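Local coordinates for putative exported protein (Aeromonas hydrophila subsp. hydrophila, PDB 4PJ2) that probably inhibits i-type lysozymes in the periplasm and binds a magnesium ion, at residues Q8-S20 against Y32-L46. Residues are numbered along the deposited sequence; the frame is centred on the assembly and turned at random.
Sequences QLTLPSGQVVTVS and YDVRLYSGANPQFPL. With GOL (glycerol), chain E.
Val16 to Ser20 and Asp33 to Tyr37 pair as the two arms of an antiparallel beta hairpin; the axes of segments 16-20 and 32-37 approach to 4.7 Å and are inclined at 164°. The evidence is a ladder of six backbone hydrogen bonds, two at each of the hydrogen-bonded pairs Val16-Tyr37, Thr18-Arg35 and Ser20-Asp33; the straightest runs from Val16 N to Tyr37 O, with 172° at the hydrogen. Between these rungs lie the non-hydrogen-bonded pairs Val17-Leu36 and Val19-Val34, whose side chains share the face turned to the second sheet. There, in the conformer given, Val17 CG2 lies 3.4 Å from Val34 CG1; since Val17 was modelled in two conformers, this closeness is doubtful evidence of strain. Leu97 and Phe95 of strand 90-98 pack against Val17 and Val34 respectively. Leu36 CD1 lies beside the Gln15 amide, 3.7 Å from OE1.

The other face is partly polar. Leu46 CD2 sits over one face of the Tyr37 ring, offset toward its rim, and also touches Val16 CG1 at 3.7 Å and Thr18 CG2; Val16 O meets the same ring at its edge, in plane. Water links Tyr37 OH to Thr18 OG1, and a second water joins Thr18 OG1, Ser20 OG and Asp33 OD2. On the same strand, Arg35 NH1 makes a salt bridge to Asp33 OD2 (2.8 Å), meeting it from above the carboxylate plane. Glycerol O2 donates to Asp33 OD1 and glycerol O3 bonds Ser20 OG, so a probable crystallisation additive bridges the two strands.

Past the ladder, Gly39 CA approaches Gly14 O at 3.5 Å in a CH-O contact. Alternating apolar and partly polar faces are characteristic of amphipathic strands in packed sheets; these are the inner strands of a four-stranded antiparallel meander in this PliI-family protein.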
loop_
_atom_site.group_PDB
_atom_site.type_symbol
_atom_site.label_atom_id
_atom_site.label_comp_id
_atom_site.label_asym_id
_atom_site.label_seq_id
_atom_site.Cartn_x
_atom_site.Cartn_y
_atom_site.Cartn_z
ATOM N N GLN A 8 -13.032 -3.354 -14.433
ATOM C CA GLN A 8 -14.468 -3.330 -14.585
ATOM C C GLN A 8 -15.032 -4.705 -14.228
ATOM O O GLN A 8 -14.480 -5.722 -14.661
ATOM C CB GLN A 8 -14.790 -3.004 -16.034
ATOM C CG GLN A 8 -16.258 -2.953 -16.344
ATOM C CD GLN A 8 -16.513 -2.689 -17.804
ATOM O OE1 GLN A 8 -15.888 -1.811 -18.388
ATOM N NE2 GLN A 8 -17.417 -3.458 -18.413
ATOM N N LEU A 9 -16.112 -4.726 -13.449
ATOM C CA LEU A 9 -16.774 -5.961 -13.012
ATOM C C LEU A 9 -18.277 -5.856 -13.218
ATOM O O LEU A 9 -18.869 -4.826 -12.937
ATOM C CB LEU A 9 -16.539 -6.224 -11.524
ATOM C CG LEU A 9 -15.117 -6.529 -11.076
ATOM C CD1 LEU A 9 -15.047 -6.590 -9.545
ATOM C CD2 LEU A 9 -14.649 -7.834 -11.675
ATOM N N THR A 10 -18.883 -6.950 -13.663
ATOM C CA THR A 10 -20.330 -7.062 -13.707
ATOM C C THR A 10 -20.830 -7.726 -12.435
ATOM O O THR A 10 -20.368 -8.810 -12.070
ATOM C CB THR A 10 -20.780 -7.870 -14.910
ATOM O OG1 THR A 10 -20.325 -7.211 -16.090
ATOM C CG2 THR A 10 -22.295 -7.996 -14.942
ATOM N N LEU A 11 -21.782 -7.100 -11.771
ATOM C CA LEU A 11 -22.393 -7.641 -10.573
ATOM C C LEU A 11 -23.504 -8.624 -10.966
ATOM O O LEU A 11 -24.046 -8.553 -12.068
ATOM C CB LEU A 11 -23.008 -6.532 -9.728
ATOM C CG LEU A 11 -22.217 -5.613 -8.790
ATOM C CD1 LEU A 11 -20.808 -6.110 -8.554
ATOM C CD2 LEU A 11 -22.245 -4.191 -9.223
ATOM N N PRO A 12 -23.865 -9.542 -10.048
ATOM C CA PRO A 12 -24.939 -10.490 -10.381
ATOM C C PRO A 12 -26.258 -9.797 -10.750
ATOM O O PRO A 12 -27.044 -10.334 -11.525
ATOM C CB PRO A 12 -25.089 -11.321 -9.096
ATOM C CG PRO A 12 -23.795 -11.242 -8.447
ATOM C CD PRO A 12 -23.218 -9.885 -8.768
ATOM N N SER A 13 -26.481 -8.599 -10.221
ATOM C CA SER A 13 -27.690 -7.838 -10.533
ATOM C C SER A 13 -27.723 -7.335 -11.984
ATOM O O SER A 13 -28.769 -6.906 -12.472
ATOM C CB SER A 13 -27.746 -6.608 -9.639
ATOM O OG SER A 13 -26.672 -5.746 -9.979
ATOM N N GLY A 14 -26.576 -7.362 -12.657
ATOM C CA GLY A 14 -26.439 -6.729 -13.965
ATOM C C GLY A 14 -25.798 -5.356 -13.934
ATOM O O GLY A 14 -25.365 -4.877 -14.978
ATOM N N GLN A 15 -25.748 -4.718 -12.770
ATOM C CA GLN A 15 -25.015 -3.464 -12.652
ATOM C C GLN A 15 -23.551 -3.711 -12.902
ATOM O O GLN A 15 -23.062 -4.851 -12.797
ATOM C CB GLN A 15 -25.198 -2.838 -11.286
ATOM C CG GLN A 15 -26.596 -2.424 -10.968
ATOM C CD GLN A 15 -26.669 -1.599 -9.686
ATOM O OE1 GLN A 15 -26.096 -1.956 -8.651
ATOM N NE2 GLN A 15 -27.360 -0.495 -9.756
ATOM N N VAL A 16 -22.840 -2.640 -13.209
ATOM C CA VAL A 16 -21.435 -2.726 -13.543
ATOM C C VAL A 16 -20.684 -1.716 -12.695
ATOM O O VAL A 16 -21.153 -0.597 -12.484
ATOM C CB VAL A 16 -21.215 -2.445 -15.035
ATOM C CG1 VAL A 16 -19.737 -2.353 -15.379
ATOM C CG2 VAL A 16 -21.922 -3.503 -15.855
ATOM N N VAL A 17 -19.516 -2.108 -12.210
ATOM C CA VAL A 17 -18.693 -1.226 -11.397
ATOM C C VAL A 17 -17.308 -1.129 -12.023
ATOM O O VAL A 17 -16.784 -2.102 -12.553
ATOM C CB VAL A 17 -18.679 -1.702 -9.899
ATOM C CG1 VAL A 17 -17.909 -2.998 -9.720
ATOM C CG2 VAL A 17 -18.100 -0.674 -9.004
ATOM N N THR A 18 -16.708 0.055 -11.958
ATOM C CA THR A 18 -15.302 0.210 -12.263
ATOM C C THR A 18 -14.579 0.758 -11.044
ATOM O O THR A 18 -15.155 1.463 -10.221
ATOM C CB THR A 18 -15.039 1.114 -13.462
ATOM O OG1 THR A 18 -15.410 2.446 -13.120
ATOM C CG2 THR A 18 -15.804 0.657 -14.691
ATOM N N VAL A 19 -13.307 0.406 -10.949
ATOM C CA VAL A 19 -12.449 0.861 -9.862
ATOM C C VAL A 19 -11.159 1.337 -10.492
ATOM O O VAL A 19 -10.549 0.613 -11.273
ATOM C CB VAL A 19 -12.164 -0.258 -8.842
ATOM C CG1 VAL A 19 -11.263 0.270 -7.724
ATOM C CG2 VAL A 19 -13.470 -0.790 -8.283
ATOM N N SER A 20 -10.748 2.553 -10.134
ATOM C CA SER A 20 -9.576 3.196 -10.729
ATOM C C SER A 20 -8.750 3.898 -9.677
ATOM O O SER A 20 -9.298 4.531 -8.789
ATOM C CB SER A 20 -10.021 4.318 -11.670
ATOM O OG SER A 20 -10.707 3.842 -12.784
ATOM N N TYR A 32 -8.505 6.263 -4.837
ATOM C CA TYR A 32 -9.127 5.482 -5.882
ATOM C C TYR A 32 -10.591 5.856 -5.920
ATOM O O TYR A 32 -11.125 6.439 -4.985
ATOM C CB TYR A 32 -8.931 3.990 -5.653
ATOM C CG TYR A 32 -9.697 3.417 -4.497
ATOM C CD1 TYR A 32 -10.953 2.874 -4.687
ATOM C CD2 TYR A 32 -9.162 3.384 -3.224
ATOM C CE1 TYR A 32 -11.638 2.311 -3.638
ATOM C CE2 TYR A 32 -9.842 2.828 -2.173
ATOM C CZ TYR A 32 -11.077 2.288 -2.383
ATOM O OH TYR A 32 -11.788 1.717 -1.360
ATOM N N ASP A 33 -11.249 5.530 -7.020
ATOM C CA ASP A 33 -12.675 5.740 -7.107
ATOM C C ASP A 33 -13.370 4.474 -7.542
ATOM O O ASP A 33 -12.778 3.605 -8.179
ATOM C CB ASP A 33 -13.035 6.910 -8.023
ATOM C CG ASP A 33 -12.599 6.718 -9.453
ATOM O OD1 ASP A 33 -11.499 7.218 -9.812
ATOM O OD2 ASP A 33 -13.384 6.116 -10.225
ATOM N N VAL A 34 -14.623 4.396 -7.125
ATOM C CA VAL A 34 -15.536 3.337 -7.487
ATOM C C VAL A 34 -16.701 4.016 -8.187
ATOM O O VAL A 34 -17.269 4.950 -7.662
ATOM C CB VAL A 34 -16.049 2.619 -6.228
ATOM C CG1 VAL A 34 -17.045 1.552 -6.616
ATOM C CG2 VAL A 34 -14.892 2.023 -5.428
ATOM N N ARG A 35 -17.040 3.532 -9.369
ATOM C CA ARG A 35 -18.135 4.096 -10.170
ATOM C C ARG A 35 -19.107 2.981 -10.499
ATOM O O ARG A 35 -18.691 1.917 -10.931
ATOM C CB ARG A 35 -17.611 4.744 -11.453
ATOM C CG ARG A 35 -16.867 6.062 -11.215
ATOM C CD ARG A 35 -16.212 6.542 -12.476
ATOM N NE ARG A 35 -16.149 7.981 -12.704
ATOM C CZ ARG A 35 -15.134 8.789 -12.431
ATOM N NH1 ARG A 35 -14.080 8.386 -11.741
ATOM N NH2 ARG A 35 -15.220 10.051 -12.818
ATOM N N LEU A 36 -20.387 3.251 -10.283
ATOM C CA LEU A 36 -21.461 2.297 -10.500
ATOM C C LEU A 36 -22.301 2.737 -11.679
ATOM O O LEU A 36 -22.694 3.914 -11.766
ATOM C CB LEU A 36 -22.330 2.238 -9.261
ATOM C CG LEU A 36 -23.484 1.253 -9.248
ATOM C CD1 LEU A 36 -22.979 -0.176 -9.335
ATOM C CD2 LEU A 36 -24.327 1.452 -8.013
ATOM N N TYR A 37 -22.581 1.781 -12.551
ATOM C CA TYR A 37 -23.365 1.964 -13.771
ATOM C C TYR A 37 -24.520 0.969 -13.775
ATOM O O TYR A 37 -24.417 -0.112 -13.195
ATOM C CB TYR A 37 -22.492 1.717 -15.007
ATOM C CG TYR A 37 -21.271 2.605 -15.072
ATOM C CD1 TYR A 37 -21.261 3.757 -15.861
ATOM C CD2 TYR A 37 -20.126 2.301 -14.320
ATOM C CE1 TYR A 37 -20.159 4.572 -15.893
ATOM C CE2 TYR A 37 -19.034 3.123 -14.355
ATOM C CZ TYR A 37 -19.046 4.255 -15.143
ATOM O OH TYR A 37 -17.927 5.048 -15.141
ATOM N N SER A 38 -25.615 1.286 -14.445
ATOM C CA SER A 38 -26.759 0.385 -14.446
ATOM C C SER A 38 -26.488 -0.897 -15.207
ATOM O O SER A 38 -27.069 -1.919 -14.872
ATOM C CB SER A 38 -27.984 1.060 -15.061
ATOM O OG SER A 38 -27.847 1.076 -16.466
ATOM N N GLY A 39 -25.623 -0.865 -16.217
ATOM C CA GLY A 39 -25.402 -2.022 -17.070
ATOM C C GLY A 39 -26.610 -2.383 -17.909
ATOM O O GLY A 39 -26.703 -3.503 -18.412
ATOM N N ALA A 40 -27.537 -1.449 -18.091
ATOM C CA ALA A 40 -28.820 -1.773 -18.735
ATOM C C ALA A 40 -28.641 -2.280 -20.157
ATOM O O ALA A 40 -29.375 -3.168 -20.581
ATOM C CB ALA A 40 -29.729 -0.563 -18.713
ATOM N N ASN A 41 -27.684 -1.717 -20.884
ATOM C CA ASN A 41 -27.380 -2.108 -22.256
ATOM C C ASN A 41 -26.077 -2.889 -22.259
ATOM O O ASN A 41 -25.018 -2.306 -22.182
ATOM C CB ASN A 41 -27.261 -0.890 -23.183
ATOM C CG ASN A 41 -26.981 -1.282 -24.609
ATOM O OD1 ASN A 41 -26.922 -2.469 -24.931
ATOM N ND2 ASN A 41 -26.823 -0.296 -25.483
ATOM N N PRO A 42 -26.149 -4.223 -22.349
ATOM C CA PRO A 42 -24.900 -4.987 -22.275
ATOM C C PRO A 42 -23.912 -4.712 -23.400
ATOM O O PRO A 42 -22.730 -4.985 -23.237
ATOM C CB PRO A 42 -25.382 -6.446 -22.308
ATOM C CG PRO A 42 -26.802 -6.391 -21.835
ATOM C CD PRO A 42 -27.335 -5.094 -22.349
ATOM N N GLN A 43 -24.368 -4.150 -24.511
ATOM C CA GLN A 43 -23.446 -3.809 -25.589
ATOM C C GLN A 43 -22.551 -2.617 -25.221
ATOM O O GLN A 43 -21.446 -2.456 -25.761
ATOM C CB GLN A 43 -24.212 -3.474 -26.856
ATOM C CG GLN A 43 -24.946 -4.636 -27.489
ATOM C CD GLN A 43 -25.558 -4.222 -28.800
ATOM O OE1 GLN A 43 -25.033 -3.345 -29.489
ATOM N NE2 GLN A 43 -26.687 -4.827 -29.147
ATOM N N PHE A 44 -23.035 -1.797 -24.298
ATOM C CA PHE A 44 -22.363 -0.563 -23.871
ATOM C C PHE A 44 -22.561 -0.414 -22.366
ATOM O O PHE A 44 -23.343 0.414 -21.905
ATOM C CB PHE A 44 -22.931 0.647 -24.616
ATOM C CG PHE A 44 -22.647 0.637 -26.090
ATOM C CD1 PHE A 44 -21.367 0.881 -26.569
ATOM C CD2 PHE A 44 -23.660 0.394 -26.999
ATOM C CE1 PHE A 44 -21.105 0.904 -27.924
ATOM C CE2 PHE A 44 -23.400 0.409 -28.360
ATOM C CZ PHE A 44 -22.121 0.659 -28.817
ATOM N N PRO A 45 -21.834 -1.211 -21.582
ATOM C CA PRO A 45 -22.132 -1.349 -20.157
ATOM C C PRO A 45 -21.757 -0.154 -19.301
ATOM O O PRO A 45 -22.214 -0.130 -18.166
ATOM C CB PRO A 45 -21.335 -2.583 -19.753
ATOM C CG PRO A 45 -20.255 -2.638 -20.708
ATOM C CD PRO A 45 -20.810 -2.164 -22.013
ATOM N N LEU A 46 -20.990 0.808 -19.835
ATOM C CA LEU A 46 -20.646 2.014 -19.078
ATOM C C LEU A 46 -21.425 3.234 -19.535
ATOM O O LEU A 46 -21.038 4.358 -19.229
ATOM C CB LEU A 46 -19.139 2.290 -19.136
ATOM C CG LEU A 46 -18.245 1.146 -18.638
ATOM C CD1 LEU A 46 -16.801 1.581 -18.666
ATOM C CD2 LEU A 46 -18.614 0.648 -17.262
HETATM C C1 GOL E . -10.227 9.206 -13.466
HETATM O O1 GOL E . -10.414 9.901 -12.275
HETATM C C2 GOL E . -10.046 7.729 -13.166
HETATM O O2 GOL E . -11.202 7.230 -12.500
HETATM C C3 GOL E . -9.832 7.095 -14.543
HETATM O O3 GOL E . -9.609 5.711 -14.446
HETATM O O HOH W 1 -25.645 -6.414 -17.212
HETATM O O HOH W 2 -15.278 4.227 -15.196
HETATM O O HOH W 3 -13.321 4.113 -12.069
#